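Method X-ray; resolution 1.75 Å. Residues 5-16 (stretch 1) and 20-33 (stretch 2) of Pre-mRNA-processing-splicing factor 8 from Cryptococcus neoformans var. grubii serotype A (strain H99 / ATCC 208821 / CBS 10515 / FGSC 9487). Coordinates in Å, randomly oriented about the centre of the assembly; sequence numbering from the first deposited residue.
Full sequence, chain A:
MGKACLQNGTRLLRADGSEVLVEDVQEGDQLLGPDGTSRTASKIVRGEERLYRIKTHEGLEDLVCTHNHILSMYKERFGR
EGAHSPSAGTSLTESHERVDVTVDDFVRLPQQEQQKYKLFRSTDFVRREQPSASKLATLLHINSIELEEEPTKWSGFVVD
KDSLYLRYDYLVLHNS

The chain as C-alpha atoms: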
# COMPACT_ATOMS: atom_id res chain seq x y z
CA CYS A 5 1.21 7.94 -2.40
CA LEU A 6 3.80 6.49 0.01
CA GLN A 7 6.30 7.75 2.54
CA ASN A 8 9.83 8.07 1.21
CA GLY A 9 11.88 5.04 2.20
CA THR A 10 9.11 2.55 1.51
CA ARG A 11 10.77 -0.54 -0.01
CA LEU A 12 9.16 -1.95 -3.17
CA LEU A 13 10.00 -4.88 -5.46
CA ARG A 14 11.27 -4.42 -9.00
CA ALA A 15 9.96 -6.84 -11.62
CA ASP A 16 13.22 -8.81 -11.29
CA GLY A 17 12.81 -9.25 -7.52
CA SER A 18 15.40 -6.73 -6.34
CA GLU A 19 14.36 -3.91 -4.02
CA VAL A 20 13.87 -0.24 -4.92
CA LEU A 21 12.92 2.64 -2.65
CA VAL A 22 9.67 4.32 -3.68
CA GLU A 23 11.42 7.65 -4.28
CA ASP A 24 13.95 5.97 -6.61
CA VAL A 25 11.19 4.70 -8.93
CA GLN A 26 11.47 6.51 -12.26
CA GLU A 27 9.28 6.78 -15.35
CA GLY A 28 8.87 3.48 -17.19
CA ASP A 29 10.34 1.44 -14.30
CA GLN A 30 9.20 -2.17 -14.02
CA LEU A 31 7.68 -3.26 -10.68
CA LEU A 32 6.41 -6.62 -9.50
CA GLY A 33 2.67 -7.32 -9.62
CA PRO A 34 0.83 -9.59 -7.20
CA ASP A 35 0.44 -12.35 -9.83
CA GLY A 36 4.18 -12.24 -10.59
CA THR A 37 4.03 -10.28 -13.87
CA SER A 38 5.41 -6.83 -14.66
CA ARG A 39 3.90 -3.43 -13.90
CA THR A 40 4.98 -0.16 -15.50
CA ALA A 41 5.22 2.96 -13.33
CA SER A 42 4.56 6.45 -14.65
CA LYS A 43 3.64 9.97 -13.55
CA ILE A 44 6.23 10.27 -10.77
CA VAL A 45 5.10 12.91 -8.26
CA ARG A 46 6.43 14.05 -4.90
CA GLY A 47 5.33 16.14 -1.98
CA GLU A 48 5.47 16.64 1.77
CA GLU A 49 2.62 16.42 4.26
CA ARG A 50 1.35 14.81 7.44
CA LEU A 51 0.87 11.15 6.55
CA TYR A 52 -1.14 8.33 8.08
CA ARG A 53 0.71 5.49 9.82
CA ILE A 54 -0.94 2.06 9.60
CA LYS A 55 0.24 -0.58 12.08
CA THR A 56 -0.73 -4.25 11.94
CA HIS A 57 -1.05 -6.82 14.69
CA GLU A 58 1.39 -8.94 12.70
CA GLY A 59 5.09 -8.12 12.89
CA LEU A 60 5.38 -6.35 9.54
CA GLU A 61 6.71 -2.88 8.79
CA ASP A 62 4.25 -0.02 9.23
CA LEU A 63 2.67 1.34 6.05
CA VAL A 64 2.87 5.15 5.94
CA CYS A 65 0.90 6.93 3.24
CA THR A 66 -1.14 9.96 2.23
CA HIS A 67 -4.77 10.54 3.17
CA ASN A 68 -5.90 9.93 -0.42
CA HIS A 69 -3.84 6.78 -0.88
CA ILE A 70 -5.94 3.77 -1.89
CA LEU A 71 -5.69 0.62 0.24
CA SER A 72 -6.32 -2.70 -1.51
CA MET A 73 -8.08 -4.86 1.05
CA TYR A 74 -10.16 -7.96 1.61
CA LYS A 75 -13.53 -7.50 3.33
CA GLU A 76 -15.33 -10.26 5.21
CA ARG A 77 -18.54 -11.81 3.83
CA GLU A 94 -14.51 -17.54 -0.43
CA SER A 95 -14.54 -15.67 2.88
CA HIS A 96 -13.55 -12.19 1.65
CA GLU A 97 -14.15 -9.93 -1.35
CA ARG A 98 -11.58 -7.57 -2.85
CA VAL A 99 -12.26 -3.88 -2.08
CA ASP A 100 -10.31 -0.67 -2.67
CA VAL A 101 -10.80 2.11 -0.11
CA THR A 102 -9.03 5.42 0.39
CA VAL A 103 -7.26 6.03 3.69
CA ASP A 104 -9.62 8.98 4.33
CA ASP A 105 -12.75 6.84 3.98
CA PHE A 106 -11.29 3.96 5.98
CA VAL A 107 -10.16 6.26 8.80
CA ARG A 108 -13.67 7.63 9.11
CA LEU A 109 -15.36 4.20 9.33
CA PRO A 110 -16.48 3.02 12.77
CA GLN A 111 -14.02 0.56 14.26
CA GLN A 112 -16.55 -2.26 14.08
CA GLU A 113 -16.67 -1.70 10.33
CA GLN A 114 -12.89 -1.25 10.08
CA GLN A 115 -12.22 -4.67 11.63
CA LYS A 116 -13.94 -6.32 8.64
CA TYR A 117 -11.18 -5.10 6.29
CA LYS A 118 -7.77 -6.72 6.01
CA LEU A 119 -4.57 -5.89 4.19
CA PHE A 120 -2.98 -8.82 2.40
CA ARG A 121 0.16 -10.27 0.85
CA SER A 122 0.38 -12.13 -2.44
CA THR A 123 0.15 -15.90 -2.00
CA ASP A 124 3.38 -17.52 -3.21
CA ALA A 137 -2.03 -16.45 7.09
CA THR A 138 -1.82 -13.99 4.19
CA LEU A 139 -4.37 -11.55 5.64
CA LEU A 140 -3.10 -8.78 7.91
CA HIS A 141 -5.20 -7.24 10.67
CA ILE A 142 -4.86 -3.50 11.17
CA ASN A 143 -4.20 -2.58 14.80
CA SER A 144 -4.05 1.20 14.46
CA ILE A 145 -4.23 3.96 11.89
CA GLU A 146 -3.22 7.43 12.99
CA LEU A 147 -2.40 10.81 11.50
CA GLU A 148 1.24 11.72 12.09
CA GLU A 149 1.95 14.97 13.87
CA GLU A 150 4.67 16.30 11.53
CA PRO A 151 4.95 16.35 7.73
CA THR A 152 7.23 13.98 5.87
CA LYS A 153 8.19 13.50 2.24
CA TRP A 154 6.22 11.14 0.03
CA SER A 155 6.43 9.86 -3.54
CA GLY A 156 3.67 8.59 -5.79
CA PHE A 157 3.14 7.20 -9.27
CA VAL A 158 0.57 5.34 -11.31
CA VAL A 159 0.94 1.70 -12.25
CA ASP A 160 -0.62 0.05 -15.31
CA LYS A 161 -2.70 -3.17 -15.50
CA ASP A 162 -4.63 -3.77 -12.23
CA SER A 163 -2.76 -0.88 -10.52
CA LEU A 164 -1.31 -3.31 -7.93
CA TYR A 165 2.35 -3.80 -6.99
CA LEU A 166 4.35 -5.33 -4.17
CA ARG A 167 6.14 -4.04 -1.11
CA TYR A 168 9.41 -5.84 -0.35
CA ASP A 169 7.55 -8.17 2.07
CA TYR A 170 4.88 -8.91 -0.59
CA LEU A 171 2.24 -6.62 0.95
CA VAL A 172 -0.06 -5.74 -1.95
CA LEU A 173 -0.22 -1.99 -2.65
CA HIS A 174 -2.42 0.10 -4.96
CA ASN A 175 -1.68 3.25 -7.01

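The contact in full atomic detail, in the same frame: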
# COMPACT_ATOMS: atom_id res chain seq x y z
N CYS A 5 -0.24 7.80 -2.34
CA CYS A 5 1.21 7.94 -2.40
C CYS A 5 1.85 7.49 -1.08
O CYS A 5 1.17 7.45 -0.06
CB CYS A 5 1.54 9.38 -2.71
SG CYS A 5 0.25 10.09 -3.76
N LEU A 6 3.15 7.21 -1.09
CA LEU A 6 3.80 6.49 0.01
C LEU A 6 4.94 7.29 0.60
O LEU A 6 5.62 8.05 -0.09
CB LEU A 6 4.34 5.14 -0.47
CG LEU A 6 3.31 4.19 -1.07
CD1 LEU A 6 4.04 2.95 -1.59
CD2 LEU A 6 2.29 3.80 -0.03
N GLN A 7 5.20 7.07 1.90
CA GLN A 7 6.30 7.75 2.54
C GLN A 7 7.62 7.36 1.90
O GLN A 7 7.85 6.19 1.58
CB GLN A 7 6.36 7.42 4.03
CG GLN A 7 7.41 8.24 4.76
CD GLN A 7 7.39 8.00 6.26
OE1 GLN A 7 7.54 6.86 6.70
NE2 GLN A 7 7.18 9.06 7.04
N ASN A 8 8.49 8.36 1.70
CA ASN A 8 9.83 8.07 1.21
C ASN A 8 10.52 7.05 2.11
O ASN A 8 10.43 7.11 3.35
CB ASN A 8 10.66 9.34 1.14
CG ASN A 8 10.31 10.19 -0.08
OD1 ASN A 8 9.33 9.94 -0.77
ND2 ASN A 8 11.13 11.21 -0.34
N GLY A 9 11.24 6.13 1.49
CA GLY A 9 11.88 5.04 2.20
C GLY A 9 11.08 3.76 2.21
O GLY A 9 11.58 2.75 2.71
N THR A 10 9.87 3.78 1.67
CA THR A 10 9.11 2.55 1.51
C THR A 10 9.80 1.66 0.47
O THR A 10 10.15 2.12 -0.62
CB THR A 10 7.67 2.85 1.08
OG1 THR A 10 7.03 3.70 2.05
CG2 THR A 10 6.89 1.57 0.93
N ARG A 11 10.02 0.39 0.83
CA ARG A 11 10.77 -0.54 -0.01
C ARG A 11 9.81 -1.34 -0.87
O ARG A 11 8.93 -2.04 -0.35
CB ARG A 11 11.62 -1.47 0.87
CG ARG A 11 12.63 -0.73 1.74
CD ARG A 11 13.00 -1.53 2.99
NE ARG A 11 13.53 -2.85 2.65
CZ ARG A 11 13.85 -3.78 3.55
NH1 ARG A 11 13.70 -3.53 4.85
NH2 ARG A 11 14.33 -4.95 3.15
N LEU A 12 9.97 -1.25 -2.19
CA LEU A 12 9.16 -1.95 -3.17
C LEU A 12 10.01 -2.98 -3.91
O LEU A 12 11.24 -2.98 -3.80
CB LEU A 12 8.56 -0.96 -4.17
CG LEU A 12 7.92 0.27 -3.51
CD1 LEU A 12 7.45 1.27 -4.55
CD2 LEU A 12 6.76 -0.17 -2.63
N LEU A 13 9.34 -3.83 -4.69
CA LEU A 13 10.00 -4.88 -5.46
C LEU A 13 10.00 -4.51 -6.94
O LEU A 13 8.94 -4.24 -7.52
CB LEU A 13 9.30 -6.22 -5.26
CG LEU A 13 9.45 -6.84 -3.87
CD1 LEU A 13 8.69 -8.15 -3.77
CD2 LEU A 13 10.91 -7.04 -3.53
N ARG A 14 11.18 -4.49 -7.55
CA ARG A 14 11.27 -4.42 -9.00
C ARG A 14 10.75 -5.72 -9.62
O ARG A 14 10.64 -6.76 -8.96
CB ARG A 14 12.71 -4.19 -9.45
CG ARG A 14 13.28 -2.82 -9.13
CD ARG A 14 14.63 -2.65 -9.81
NE ARG A 14 15.28 -1.40 -9.44
CZ ARG A 14 15.00 -0.22 -9.98
NH1 ARG A 14 14.07 -0.12 -10.92
NH2 ARG A 14 15.65 0.86 -9.58
N ALA A 15 10.46 -5.66 -10.93
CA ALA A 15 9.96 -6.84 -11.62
C ALA A 15 10.93 -8.01 -11.56
O ALA A 15 10.51 -9.17 -11.69
CB ALA A 15 9.64 -6.51 -13.08
N ASP A 16 12.22 -7.75 -11.36
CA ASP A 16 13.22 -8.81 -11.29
C ASP A 16 13.44 -9.32 -9.87
O ASP A 16 14.27 -10.21 -9.67
CB ASP A 16 14.56 -8.32 -11.88
CG ASP A 16 15.23 -7.26 -11.02
OD1 ASP A 16 14.59 -6.71 -10.11
OD2 ASP A 16 16.42 -6.96 -11.28
N VAL A 20 13.70 -1.64 -4.54
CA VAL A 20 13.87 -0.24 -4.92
C VAL A 20 13.08 0.62 -3.95
O VAL A 20 11.95 0.27 -3.58
CB VAL A 20 13.44 0.03 -6.39
CG1 VAL A 20 12.00 -0.41 -6.63
CG2 VAL A 20 13.61 1.50 -6.74
N LEU A 21 13.66 1.72 -3.50
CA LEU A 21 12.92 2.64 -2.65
C LEU A 21 11.92 3.41 -3.50
O LEU A 21 12.16 3.69 -4.68
CB LEU A 21 13.86 3.60 -1.92
CG LEU A 21 14.87 2.97 -0.96
CD1 LEU A 21 15.72 4.05 -0.30
CD2 LEU A 21 14.18 2.11 0.09
N VAL A 22 10.77 3.74 -2.91
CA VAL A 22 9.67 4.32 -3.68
C VAL A 22 10.12 5.61 -4.36
O VAL A 22 9.72 5.90 -5.50
CB VAL A 22 8.44 4.55 -2.78
CG1 VAL A 22 8.75 5.52 -1.63
CG2 VAL A 22 7.28 5.09 -3.61
N GLU A 23 10.98 6.39 -3.70
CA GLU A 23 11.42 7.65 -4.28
C GLU A 23 12.48 7.47 -5.37
O GLU A 23 12.79 8.44 -6.06
CB GLU A 23 11.97 8.58 -3.19
CG GLU A 23 13.28 8.13 -2.55
CD GLU A 23 13.05 7.32 -1.28
OE1 GLU A 23 11.97 6.72 -1.15
OE2 GLU A 23 13.95 7.31 -0.41
N ASP A 24 13.02 6.27 -5.53
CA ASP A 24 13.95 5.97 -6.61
C ASP A 24 13.26 5.40 -7.84
O ASP A 24 13.92 5.15 -8.85
CB ASP A 24 15.04 5.00 -6.13
CG ASP A 24 15.88 5.58 -5.01
OD1 ASP A 24 15.98 6.83 -4.92
OD2 ASP A 24 16.43 4.80 -4.20
N VAL A 25 11.94 5.18 -7.78
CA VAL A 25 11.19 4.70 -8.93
C VAL A 25 11.10 5.81 -9.96
O VAL A 25 10.68 6.93 -9.65
CB VAL A 25 9.79 4.25 -8.49
CG1 VAL A 25 8.93 3.93 -9.71
CG2 VAL A 25 9.89 3.04 -7.55
N GLN A 26 11.49 5.51 -11.19
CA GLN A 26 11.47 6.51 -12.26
C GLN A 26 10.54 6.07 -13.38
O GLN A 26 10.10 4.93 -13.43
CB GLN A 26 12.89 6.76 -12.80
CG GLN A 26 13.50 8.05 -12.27
CD GLN A 26 12.52 9.22 -12.30
OE1 GLN A 26 11.85 9.48 -13.31
NE2 GLN A 26 12.44 9.95 -11.19
N GLU A 27 10.24 7.02 -14.28
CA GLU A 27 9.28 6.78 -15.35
C GLU A 27 9.65 5.56 -16.17
O GLU A 27 10.82 5.38 -16.55
CB GLU A 27 9.18 8.02 -16.24
CG GLU A 27 8.26 7.85 -17.45
CD GLU A 27 6.81 8.22 -17.17
OE1 GLU A 27 6.55 8.90 -16.15
OE2 GLU A 27 5.93 7.82 -17.96
N GLY A 28 8.66 4.71 -16.46
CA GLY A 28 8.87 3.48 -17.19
C GLY A 28 9.40 2.31 -16.37
O GLY A 28 9.49 1.20 -16.91
N ASP A 29 9.75 2.51 -15.10
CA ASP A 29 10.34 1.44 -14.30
C ASP A 29 9.39 0.26 -14.17
O ASP A 29 8.17 0.41 -14.12
CB ASP A 29 10.74 1.96 -12.91
CG ASP A 29 12.20 2.34 -12.83
OD1 ASP A 29 12.92 2.11 -13.82
OD2 ASP A 29 12.64 2.87 -11.77
N GLN A 30 9.97 -0.94 -14.12
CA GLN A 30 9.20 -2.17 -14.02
C GLN A 30 9.16 -2.62 -12.56
O GLN A 30 10.21 -2.81 -11.94
CB GLN A 30 9.81 -3.25 -14.91
CG GLN A 30 9.81 -2.89 -16.40
CD GLN A 30 8.41 -2.70 -16.96
OE1 GLN A 30 7.69 -3.67 -17.20
NE2 GLN A 30 8.01 -1.44 -17.16
N LEU A 31 7.96 -2.77 -12.03
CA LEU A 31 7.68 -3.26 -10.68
C LEU A 31 7.02 -4.62 -10.74
O LEU A 31 6.53 -5.07 -11.78
CB LEU A 31 6.77 -2.29 -9.93
CG LEU A 31 7.28 -0.86 -9.82
CD1 LEU A 31 6.23 -0.03 -9.10
CD2 LEU A 31 8.60 -0.83 -9.09
N LEU A 32 6.96 -5.28 -9.59
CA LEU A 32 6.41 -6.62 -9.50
C LEU A 32 4.94 -6.56 -9.11
O LEU A 32 4.58 -5.96 -8.08
CB LEU A 32 7.22 -7.44 -8.50
CG LEU A 32 6.86 -8.92 -8.42
CD1 LEU A 32 6.80 -9.53 -9.82
CD2 LEU A 32 7.88 -9.63 -7.56
N GLY A 33 4.08 -7.19 -9.92
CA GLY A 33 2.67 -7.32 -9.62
C GLY A 33 2.39 -8.50 -8.71
O GLY A 33 3.23 -9.39 -8.50

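The two stretches meet mainly through their backbones, with stretch 1 pairing first with the strand at Val20 and Leu21 and then with the strand around Leu31, while aliphatic side chains and two carboxylates fill in the contact; about 900 Å² is buried in all.

The first pairing is antiparallel. Leu12 and Val20 form a hydrogen-bonded pair: Leu12 N donates to Val20 O at 2.9 Å (angle at H 165°), and Val20 N returns a bond to Leu12 O, also 2.9 Å (163°). Next to it, Arg11 and Leu21 make the non-hydrogen-bonded pair, their CA atoms 4.7 Å apart. Just beyond the ladder, Val22 N donates to Thr10 O at 2.9 Å, with a more bent angle of 140°, where the chain enters the 3-10 segment. Thr10 O also receives a CA-H...O contact from Leu21 CA at 3.5 Å.

Farther along, stretch 1 changes partner. Leu32 N donates to Leu13 O at 3.0 Å. Ala15 N donates to Gln30 O at 3.0 Å. These two bonds flank a single bridge between Arg14 and Leu31, whose CA atoms lie 4.1 Å apart. Such close approach brings CA-H groups near carbonyls: Leu31 CA lies 3.5 Å from Leu13 O, and Arg14 CA 3.5 Å from Gln30 O.

Side chains follow the strand alternation. Arg11 and Leu21 share one face, with Arg11 CG 3.6 Å from Leu21 CD2; the end of Arg11 then leads away. Leu12 and Val20 share the other, with Leu12 CB 4.3 Å from Val20 CG1. Leu12, rotamer m,t, also sets CD1 3.9 Å from Val22 CB and 4.3 Å from Val25 CG2, contributing to a buried apolar cluster that Leu6 joins through CB, 4.3 Å from Val22 CG2. At the second pairing, Leu13 CB and Leu32 CB are 4.0 Å apart.

Polar side chains act at two points. The type II turn from Gln7 to Thr10 has Gly9 at phi 97°, where a CB would be jammed against the preceding carbonyl; Gly9 N donates to Glu23 OE1 at 2.8 Å (160°). Arg14 reaches back from its bridge: NH1 forms a salt bridge with Asp29 OD2 at 3.4 Å, weak as a hydrogen bond despite its 159° angle. The carboxylate lies at the guanidinium edge, near its plane, whereas Val20 CG2 covers one face, 3.6 Å from Arg14 NH2. Asp29 OD2 additionally accepts Gln26 N at 2.9 Å, coupling the salt bridge to the turn.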